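Local coordinates for protein putative endo-1,4-beta-xylanase (Bacteroides thetaiotaomicron VPI-5482, PDB 5MSX) that probably hydrolyses glycosidic bonds as a calcium-binding family 43 glycoside hydrolase, consistent with an arabinofuranosidase acting on plant pectin, at residues Ile379-Glu393 against Leu447-Tyr459. Sequence-based numbering, arbitrary orientation.
Sequences IVADLGTVKKVRRSE and LKGVPGIWEWNIY. With CA (calcium ion), chain T.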
ATOM      1  N   ILE C 379       7.520  27.675 -44.106  1.00 31.02           N
ATOM      2  CA  ILE C 379       8.971  27.782 -43.963  1.00 31.16           C
ATOM      3  C   ILE C 379       9.601  26.710 -44.843  1.00 30.01           C
ATOM      4  O   ILE C 379       9.021  25.644 -45.018  1.00 31.93           O
ATOM      5  CB  ILE C 379       9.389  27.640 -42.460  1.00 30.97           C
ATOM      6  CG1 ILE C 379      10.901  27.775 -42.286  1.00 32.06           C
ATOM      7  CG2 ILE C 379       8.872  26.339 -41.843  1.00 29.98           C
ATOM      8  CD1 ILE C 379      11.332  28.120 -40.860  1.00 33.38           C
ATOM      9  N   VAL C 380      10.790  26.993 -45.361  1.00 31.77           N
ATOM     10  CA  VAL C 380      11.493  26.115 -46.282  1.00 31.84           C
ATOM     11  C   VAL C 380      12.907  25.888 -45.791  1.00 32.23           C
ATOM     12  O   VAL C 380      13.628  26.843 -45.555  1.00 32.33           O
ATOM     13  CB  VAL C 380      11.604  26.774 -47.689  1.00 32.76           C
ATOM     14  CG1 VAL C 380      12.717  26.151 -48.543  1.00 32.73           C
ATOM     15  CG2 VAL C 380      10.276  26.721 -48.428  1.00 32.90           C
ATOM     16  N   ALA C 381      13.318  24.631 -45.715  1.00 32.16           N
ATOM     17  CA  ALA C 381      14.693  24.299 -45.479  1.00 34.43           C
ATOM     18  C   ALA C 381      15.349  23.927 -46.813  1.00 37.72           C
ATOM     19  O   ALA C 381      14.785  23.137 -47.581  1.00 36.03           O
ATOM     20  CB  ALA C 381      14.788  23.144 -44.505  1.00 35.88           C
ATOM     21  N   ASP C 382      16.531  24.506 -47.056  1.00 38.00           N
ATOM     22  CA  ASP C 382      17.354  24.249 -48.223  1.00 41.50           C
ATOM     23  C   ASP C 382      18.631  23.528 -47.804  1.00 45.04           C
ATOM     24  O   ASP C 382      19.597  24.150 -47.329  1.00 44.24           O
ATOM     25  CB  ASP C 382      17.712  25.572 -48.936  1.00 43.43           C
ATOM     26  CG  ASP C 382      18.531  25.369 -50.238  1.00 43.52           C
ATOM     27  OD1 ASP C 382      18.861  24.238 -50.637  1.00 41.44           O
ATOM     28  OD2 ASP C 382      18.845  26.370 -50.877  1.00 41.55           O
ATOM     29  N   LEU C 383      18.642  22.215 -48.026  1.00 47.45           N
ATOM     30  CA  LEU C 383      19.886  21.437 -47.964  1.00 50.43           C
ATOM     31  C   LEU C 383      20.783  21.938 -49.115  1.00 51.09           C
ATOM     32  O   LEU C 383      20.279  22.386 -50.137  1.00 54.01           O
ATOM     33  CB  LEU C 383      19.586  19.941 -48.088  1.00 48.18           C
ATOM     34  CG  LEU C 383      18.520  19.410 -47.123  1.00 50.22           C
ATOM     35  CD1 LEU C 383      18.135  17.990 -47.489  1.00 50.16           C
ATOM     36  CD2 LEU C 383      18.988  19.513 -45.675  1.00 50.36           C
ATOM     37  N   GLY C 384      22.098  21.901 -48.970  1.00 53.40           N
ATOM     38  CA  GLY C 384      22.966  22.431 -50.045  1.00 57.75           C
ATOM     39  C   GLY C 384      22.661  21.903 -51.456  1.00 56.23           C
ATOM     40  O   GLY C 384      22.703  22.650 -52.424  1.00 54.84           O
ATOM     41  N   THR C 385      22.352  20.610 -51.545  1.00 59.04           N
ATOM     42  CA  THR C 385      22.113  19.898 -52.801  1.00 60.97           C
ATOM     43  C   THR C 385      20.972  18.895 -52.598  1.00 61.53           C
ATOM     44  O   THR C 385      20.292  18.909 -51.563  1.00 61.69           O
ATOM     45  CB  THR C 385      23.371  19.102 -53.206  1.00 64.12           C
ATOM     46  OG1 THR C 385      23.659  18.145 -52.177  1.00 64.90           O
ATOM     47  CG2 THR C 385      24.577  20.017 -53.409  1.00 63.16           C
ATOM     48  N   VAL C 386      20.757  18.018 -53.575  1.00 63.51           N
ATOM     49  CA  VAL C 386      19.824  16.904 -53.398  1.00 62.41           C
ATOM     50  C   VAL C 386      20.545  15.843 -52.558  1.00 58.95           C
ATOM     51  O   VAL C 386      21.687  15.503 -52.848  1.00 59.37           O
ATOM     52  CB  VAL C 386      19.336  16.301 -54.747  1.00 63.14           C
ATOM     53  CG1 VAL C 386      18.335  15.170 -54.506  1.00 63.51           C
ATOM     54  CG2 VAL C 386      18.700  17.365 -55.633  1.00 61.47           C
ATOM     55  N   LYS C 387      19.879  15.362 -51.511  1.00 58.12           N
ATOM     56  CA  LYS C 387      20.404  14.301 -50.638  1.00 57.11           C
ATOM     57  C   LYS C 387      19.295  13.300 -50.342  1.00 54.66           C
ATOM     58  O   LYS C 387      18.125  13.565 -50.589  1.00 56.67           O
ATOM     59  CB  LYS C 387      20.888  14.867 -49.295  1.00 59.67           C
ATOM     60  CG  LYS C 387      22.003  15.894 -49.343  1.00 60.64           C
ATOM     61  CD  LYS C 387      22.328  16.351 -47.929  1.00 62.38           C
ATOM     62  CE  LYS C 387      23.236  17.570 -47.882  1.00 65.52           C
ATOM     63  NZ  LYS C 387      24.678  17.190 -47.946  1.00 70.04           N
ATOM     64  N   LYS C 388      19.682  12.156 -49.789  1.00 54.25           N
ATOM     65  CA  LYS C 388      18.744  11.161 -49.257  1.00 51.99           C
ATOM     66  C   LYS C 388      18.270  11.633 -47.872  1.00 47.90           C
ATOM     67  O   LYS C 388      19.073  12.019 -47.033  1.00 46.51           O
ATOM     68  CB  LYS C 388      19.437   9.785 -49.185  1.00 55.50           C
ATOM     69  CG  LYS C 388      18.636   8.642 -48.583  1.00 59.51           C
ATOM     70  CD  LYS C 388      17.430   8.278 -49.426  1.00 65.27           C
ATOM     71  CE  LYS C 388      16.642   7.150 -48.773  1.00 69.83           C
ATOM     72  NZ  LYS C 388      15.720   6.479 -49.732  1.00 74.61           N
ATOM     73  N   VAL C 389      16.961  11.603 -47.650  1.00 46.15           N
ATOM     74  CA  VAL C 389      16.352  12.172 -46.457  1.00 45.74           C
ATOM     75  C   VAL C 389      15.492  11.116 -45.789  1.00 45.80           C
ATOM     76  O   VAL C 389      14.386  10.805 -46.268  1.00 43.72           O
ATOM     77  CB  VAL C 389      15.510  13.427 -46.799  1.00 43.67           C
ATOM     78  CG1 VAL C 389      14.688  13.891 -45.599  1.00 42.39           C
ATOM     79  CG2 VAL C 389      16.422  14.532 -47.319  1.00 43.80           C
ATOM     80  N   ARG C 390      15.993  10.587 -44.672  1.00 45.02           N
ATOM     81  CA  ARG C 390      15.255   9.595 -43.901  1.00 45.69           C
ATOM     82  C   ARG C 390      13.975  10.188 -43.311  1.00 44.76           C
ATOM     83  O   ARG C 390      12.872   9.752 -43.659  1.00 44.06           O
ATOM     84  CB  ARG C 390      16.159   8.941 -42.844  1.00 49.75           C
ATOM     85  CG  ARG C 390      17.186   8.010 -43.485  1.00 55.62           C
ATOM     86  CD  ARG C 390      18.108   7.312 -42.503  1.00 58.61           C
ATOM     87  NE  ARG C 390      19.204   8.197 -42.101  1.00 64.57           N
ATOM     88  CZ  ARG C 390      19.283   8.882 -40.955  1.00 73.32           C
ATOM     89  NH1 ARG C 390      18.332   8.801 -40.020  1.00 84.24           N
ATOM     90  NH2 ARG C 390      20.341   9.660 -40.722  1.00 71.08           N
ATOM     91  N   ARG C 391      14.098  11.202 -42.456  1.00 41.20           N
ATOM     92  CA  ARG C 391      12.899  11.770 -41.845  1.00 41.08           C
ATOM     93  C   ARG C 391      13.073  13.205 -41.342  1.00 37.66           C
ATOM     94  O   ARG C 391      14.193  13.738 -41.265  1.00 35.24           O
ATOM     95  CB  ARG C 391      12.403  10.868 -40.698  1.00 42.36           C
ATOM     96  CG  ARG C 391      13.344  10.817 -39.510  1.00 43.35           C
ATOM     97  CD  ARG C 391      12.790   9.950 -38.382  1.00 46.16           C
ATOM     98  NE  ARG C 391      13.630  10.059 -37.195  1.00 45.97           N
ATOM     99  CZ  ARG C 391      14.854   9.539 -37.068  1.00 47.59           C
ATOM    100  NH1 ARG C 391      15.416   8.831 -38.040  1.00 48.84           N
ATOM    101  NH2 ARG C 391      15.536   9.730 -35.944  1.00 49.16           N
ATOM    102  N   SER C 392      11.924  13.786 -40.999  1.00 34.92           N
ATOM    103  CA  SER C 392      11.814  15.110 -40.445  1.00 35.87           C
ATOM    104  C   SER C 392      11.150  15.024 -39.068  1.00 33.86           C
ATOM    105  O   SER C 392      10.231  14.231 -38.854  1.00 32.18           O
ATOM    106  CB  SER C 392      11.004  16.005 -41.396  1.00 38.05           C
ATOM    107  OG  SER C 392      10.047  16.811 -40.731  1.00 35.50           O
ATOM    108  N   GLU C 393      11.635  15.846 -38.146  1.00 32.18           N
ATOM    109  CA  GLU C 393      11.060  15.941 -36.805  1.00 33.27           C
ATOM    110  C   GLU C 393      10.869  17.420 -36.481  1.00 28.65           C
ATOM    111  O   GLU C 393      11.840  18.189 -36.452  1.00 27.22           O
ATOM    112  CB  GLU C 393      11.973  15.238 -35.795  1.00 35.08           C
ATOM    113  CG  GLU C 393      12.303  13.813 -36.219  1.00 41.19           C
ATOM    114  CD  GLU C 393      12.809  12.916 -35.096  1.00 45.83           C
ATOM    115  OE1 GLU C 393      13.375  13.427 -34.098  1.00 47.56           O
ATOM    116  OE2 GLU C 393      12.658  11.686 -35.242  1.00 46.96           O
ATOM    117  N   LEU C 447      -1.483  24.594 -41.134  1.00 36.64           N
ATOM    118  CA  LEU C 447      -2.911  24.707 -41.400  1.00 38.43           C
ATOM    119  C   LEU C 447      -3.710  25.054 -40.162  1.00 38.60           C
ATOM    120  O   LEU C 447      -4.646  25.841 -40.250  1.00 39.07           O
ATOM    121  CB  LEU C 447      -3.418  23.402 -42.013  1.00 41.57           C
ATOM    122  CG  LEU C 447      -2.825  23.035 -43.390  1.00 42.11           C
ATOM    123  CD1 LEU C 447      -3.034  21.550 -43.699  1.00 44.69           C
ATOM    124  CD2 LEU C 447      -3.424  23.916 -44.478  1.00 40.60           C
ATOM    125  N   LYS C 448      -3.354  24.458 -39.020  1.00 39.64           N
ATOM    126  CA  LYS C 448      -3.896  24.850 -37.717  1.00 36.23           C
ATOM    127  C   LYS C 448      -2.800  24.788 -36.644  1.00 36.84           C
ATOM    128  O   LYS C 448      -1.781  24.111 -36.808  1.00 33.00           O
ATOM    129  CB  LYS C 448      -5.072  23.956 -37.348  1.00 38.41           C
ATOM    130  N   GLY C 449      -3.026  25.507 -35.550  1.00 37.32           N
ATOM    131  CA  GLY C 449      -2.063  25.652 -34.456  1.00 36.21           C
ATOM    132  C   GLY C 449      -1.192  26.891 -34.607  1.00 35.27           C
ATOM    133  O   GLY C 449      -1.178  27.543 -35.650  1.00 34.61           O
ATOM    134  N   VAL C 450      -0.449  27.212 -33.554  1.00 33.33           N
ATOM    135  CA  VAL C 450       0.410  28.394 -33.562  1.00 30.50           C
ATOM    136  C   VAL C 450       1.487  28.246 -34.627  1.00 29.58           C
ATOM    137  O   VAL C 450       2.165  27.235 -34.669  1.00 26.74           O
ATOM    138  CB  VAL C 450       1.004  28.667 -32.178  1.00 29.93           C
ATOM    139  CG1 VAL C 450       2.121  29.703 -32.234  1.00 29.58           C
ATOM    140  CG2 VAL C 450      -0.109  29.095 -31.255  1.00 29.31           C
ATOM    141  N   PRO C 451       1.611  29.254 -35.522  1.00 31.21           N
ATOM    142  CA  PRO C 451       2.518  29.116 -36.651  1.00 30.22           C
ATOM    143  C   PRO C 451       3.990  29.449 -36.309  1.00 30.69           C
ATOM    144  O   PRO C 451       4.498  30.516 -36.673  1.00 30.47           O
ATOM    145  CB  PRO C 451       1.910  30.082 -37.690  1.00 32.03           C
ATOM    146  CG  PRO C 451       1.307  31.168 -36.866  1.00 32.40           C
ATOM    147  CD  PRO C 451       0.794  30.483 -35.618  1.00 31.26           C
ATOM    148  N   GLY C 452       4.664  28.526 -35.615  1.00 28.25           N
ATOM    149  CA  GLY C 452       6.040  28.714 -35.208  1.00 26.51           C
ATOM    150  C   GLY C 452       6.733  27.428 -34.856  1.00 26.07           C
ATOM    151  O   GLY C 452       6.073  26.439 -34.560  1.00 26.04           O
ATOM    152  N   ILE C 453       8.062  27.449 -34.894  1.00 25.16           N
ATOM    153  CA  ILE C 453       8.886  26.277 -34.694  1.00 25.75           C
ATOM    154  C   ILE C 453      10.094  26.607 -33.787  1.00 25.86           C
ATOM    155  O   ILE C 453      10.927  27.498 -34.119  1.00 23.73           O
ATOM    156  CB  ILE C 453       9.419  25.742 -36.053  1.00 26.15           C
ATOM    157  CG1 ILE C 453       8.265  25.399 -37.014  1.00 26.83           C
ATOM    158  CG2 ILE C 453      10.287  24.514 -35.843  1.00 26.12           C
ATOM    159  CD1 ILE C 453       8.726  24.768 -38.321  1.00 27.71           C
ATOM    160  N   TRP C 454      10.191  25.873 -32.667  1.00 24.23           N
ATOM    161  CA  TRP C 454      11.409  25.834 -31.823  1.00 22.57           C
ATOM    162  C   TRP C 454      12.584  25.114 -32.492  1.00 23.64           C
ATOM    163  O   TRP C 454      13.711  25.622 -32.524  1.00 21.70           O
ATOM    164  CB  TRP C 454      11.118  25.121 -30.493  1.00 20.35           C
ATOM    165  CG  TRP C 454      10.116  25.750 -29.594  1.00 18.70           C
ATOM    166  CD1 TRP C 454       8.853  25.330 -29.370  1.00 17.60           C
ATOM    167  CD2 TRP C 454      10.310  26.913 -28.770  1.00 17.77           C
ATOM    168  NE1 TRP C 454       8.230  26.143 -28.453  1.00 18.35           N
ATOM    169  CE2 TRP C 454       9.095  27.141 -28.085  1.00 18.55           C
ATOM    170  CE3 TRP C 454      11.383  27.799 -28.570  1.00 17.22           C
ATOM    171  CZ2 TRP C 454       8.920  28.216 -27.196  1.00 17.94           C
ATOM    172  CZ3 TRP C 454      11.216  28.859 -27.714  1.00 17.09           C
ATOM    173  CH2 TRP C 454      10.002  29.048 -27.011  1.00 17.55           C
ATOM    174  N   GLU C 455      12.333  23.906 -32.995  1.00 26.26           N
ATOM    175  CA  GLU C 455      13.382  23.068 -33.599  1.00 28.39           C
ATOM    176  C   GLU C 455      12.819  22.199 -34.707  1.00 29.13           C
ATOM    177  O   GLU C 455      11.729  21.647 -34.568  1.00 29.79           O
ATOM    178  CB  GLU C 455      14.096  22.164 -32.566  1.00 32.25           C
ATOM    179  CG  GLU C 455      15.223  22.840 -31.779  1.00 36.37           C
ATOM    180  CD  GLU C 455      16.260  23.495 -32.695  1.00 41.29           C
ATOM    181  OE1 GLU C 455      16.807  22.784 -33.562  1.00 45.17           O
ATOM    182  OE2 GLU C 455      16.505  24.724 -32.588  1.00 41.56           O
ATOM    183  N   TRP C 456      13.576  22.075 -35.796  1.00 29.08           N
ATOM    184  CA  TRP C 456      13.175  21.267 -36.943  1.00 30.95           C
ATOM    185  C   TRP C 456      14.399  20.475 -37.316  1.00 30.15           C
ATOM    186  O   TRP C 456      15.379  21.023 -37.826  1.00 31.02           O
ATOM    187  CB  TRP C 456      12.678  22.140 -38.094  1.00 32.38           C
ATOM    188  CG  TRP C 456      12.224  21.420 -39.354  1.00 37.51           C
ATOM    189  CD1 TRP C 456      11.914  20.092 -39.493  1.00 40.55           C
ATOM    190  CD2 TRP C 456      12.003  22.015 -40.644  1.00 38.88           C
ATOM    191  NE1 TRP C 456      11.547  19.821 -40.796  1.00 41.47           N
ATOM    192  CE2 TRP C 456      11.587  20.984 -41.519  1.00 41.80           C
ATOM    193  CE3 TRP C 456      12.132  23.316 -41.148  1.00 39.12           C
ATOM    194  CZ2 TRP C 456      11.279  21.220 -42.869  1.00 42.03           C
ATOM    195  CZ3 TRP C 456      11.827  23.550 -42.487  1.00 42.12           C
ATOM    196  CH2 TRP C 456      11.410  22.504 -43.333  1.00 41.38           C
ATOM    197  N   ASN C 457      14.354  19.189 -37.003  1.00 30.68           N
ATOM    198  CA  ASN C 457      15.504  18.302 -37.212  1.00 32.56           C
ATOM    199  C   ASN C 457      15.214  17.404 -38.401  1.00 32.80           C
ATOM    200  O   ASN C 457      14.123  16.822 -38.503  1.00 32.55           O
ATOM    201  CB  ASN C 457      15.768  17.458 -35.971  1.00 32.07           C
ATOM    202  CG  ASN C 457      16.134  18.300 -34.761  1.00 30.34           C
ATOM    203  OD1 ASN C 457      16.751  19.338 -34.870  1.00 29.72           O
ATOM    204  ND2 ASN C 457      15.735  17.847 -33.612  1.00 31.33           N
ATOM    205  N   ILE C 458      16.194  17.331 -39.285  1.00 35.68           N
ATOM    206  CA  ILE C 458      16.116  16.574 -40.523  1.00 38.02           C
ATOM    207  C   ILE C 458      17.214  15.527 -40.454  1.00 37.40           C
ATOM    208  O   ILE C 458      18.359  15.850 -40.181  1.00 38.39           O
ATOM    209  CB  ILE C 458      16.318  17.509 -41.728  1.00 39.89           C
ATOM    210  CG1 ILE C 458      15.103  18.445 -41.831  1.00 40.50           C
ATOM    211  CG2 ILE C 458      16.540  16.709 -43.007  1.00 41.38           C
ATOM    212  CD1 ILE C 458      15.116  19.413 -43.002  1.00 41.60           C
ATOM    213  N   TYR C 459      16.842  14.272 -40.672  1.00 38.39           N
ATOM    214  CA  TYR C 459      17.777  13.161 -40.627  1.00 41.62           C
ATOM    215  C   TYR C 459      17.749  12.430 -41.977  1.00 43.57           C
ATOM    216  O   TYR C 459      18.725  11.787 -42.331  1.00 42.97           O
ATOM    217  CB  TYR C 459      17.401  12.178 -39.505  1.00 42.07           C
ATOM    218  CG  TYR C 459      17.291  12.780 -38.113  1.00 40.38           C
ATOM    219  CD1 TYR C 459      18.406  12.880 -37.282  1.00 40.04           C
ATOM    220  CD2 TYR C 459      16.061  13.236 -37.621  1.00 41.81           C
ATOM    221  CE1 TYR C 459      18.310  13.422 -36.001  1.00 41.14           C
ATOM    222  CE2 TYR C 459      15.953  13.785 -36.343  1.00 41.99           C
ATOM    223  CZ  TYR C 459      17.077  13.870 -35.534  1.00 41.15           C
ATOM    224  OH  TYR C 459      16.962  14.416 -34.273  1.00 38.98           O
TER
HETATM  225 CA    CA T 502      15.586  27.057 -32.001  1.00 34.83          CA
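Strand 386-393 pairs antiparallel with strand 455-458, their segment axes 4.7 Å apart at closest and 176° between their directions, whereas strand 379-383 passes the latter at 10.4 Å with no backbone pairing between them. The pairing is fixed by three backbone bonds: Glu-393 and Asn-457 form a hydrogen-bonded pair closed in both directions, and Tyr-459 N reaches Arg-391 O at 2.8 Å. Ser-392 and Ile-458 are the non-hydrogen-bonded pair between them. The guanidinium of Arg-391 lies flat on the Tyr-459 ring, centres 4.5 Å apart and planes at 12°, displaced toward the CD2 rim; this offset stack is also an off-centre cation-pi contact. The guanidinium is held in this orientation in part by a salt bridge within the strand, NE of Arg-391 to OE2 of Glu-393 at 2.7 Å, the acceptor lying at the guanidinium edge. With CG between backbone N and carbonyl carbon, the extended chain carries the guanidinium over the CD2 side of one ring face. The Glu-393 carboxylate, turned 74° to that ring, brings OE1 to 3.4 Å from Tyr-459 CE2. A leucine in place of Arg-391 would probably leave the Glu-393 carboxylate without this charged mate and free to turn, and the tyrosine ring without its cation. Both segments belong to the F5/8 type C domain, a beta sandwich, and strand 379-383, across the 384-385 corner, is packed against strand 455-458 and Ile-453 by apolar side chains: Ile-379 CG2 touches Ile-453 CD1, and Ala-381 CB meets Ile-458 CD1. Trp-456, its CG anti to the backbone N, brings CZ3 and CH2 each to 3.6 Å from Ala-381 CB and close to the backbone there, while Glu-393 O lies at the ring edge and NE1 gives a weak bond to Ser-392 OG. Just before it, Trp-454 O and Glu-455 OE2 bind calcium with Phe-357, Asp-360, Ala-362 and Ser-365.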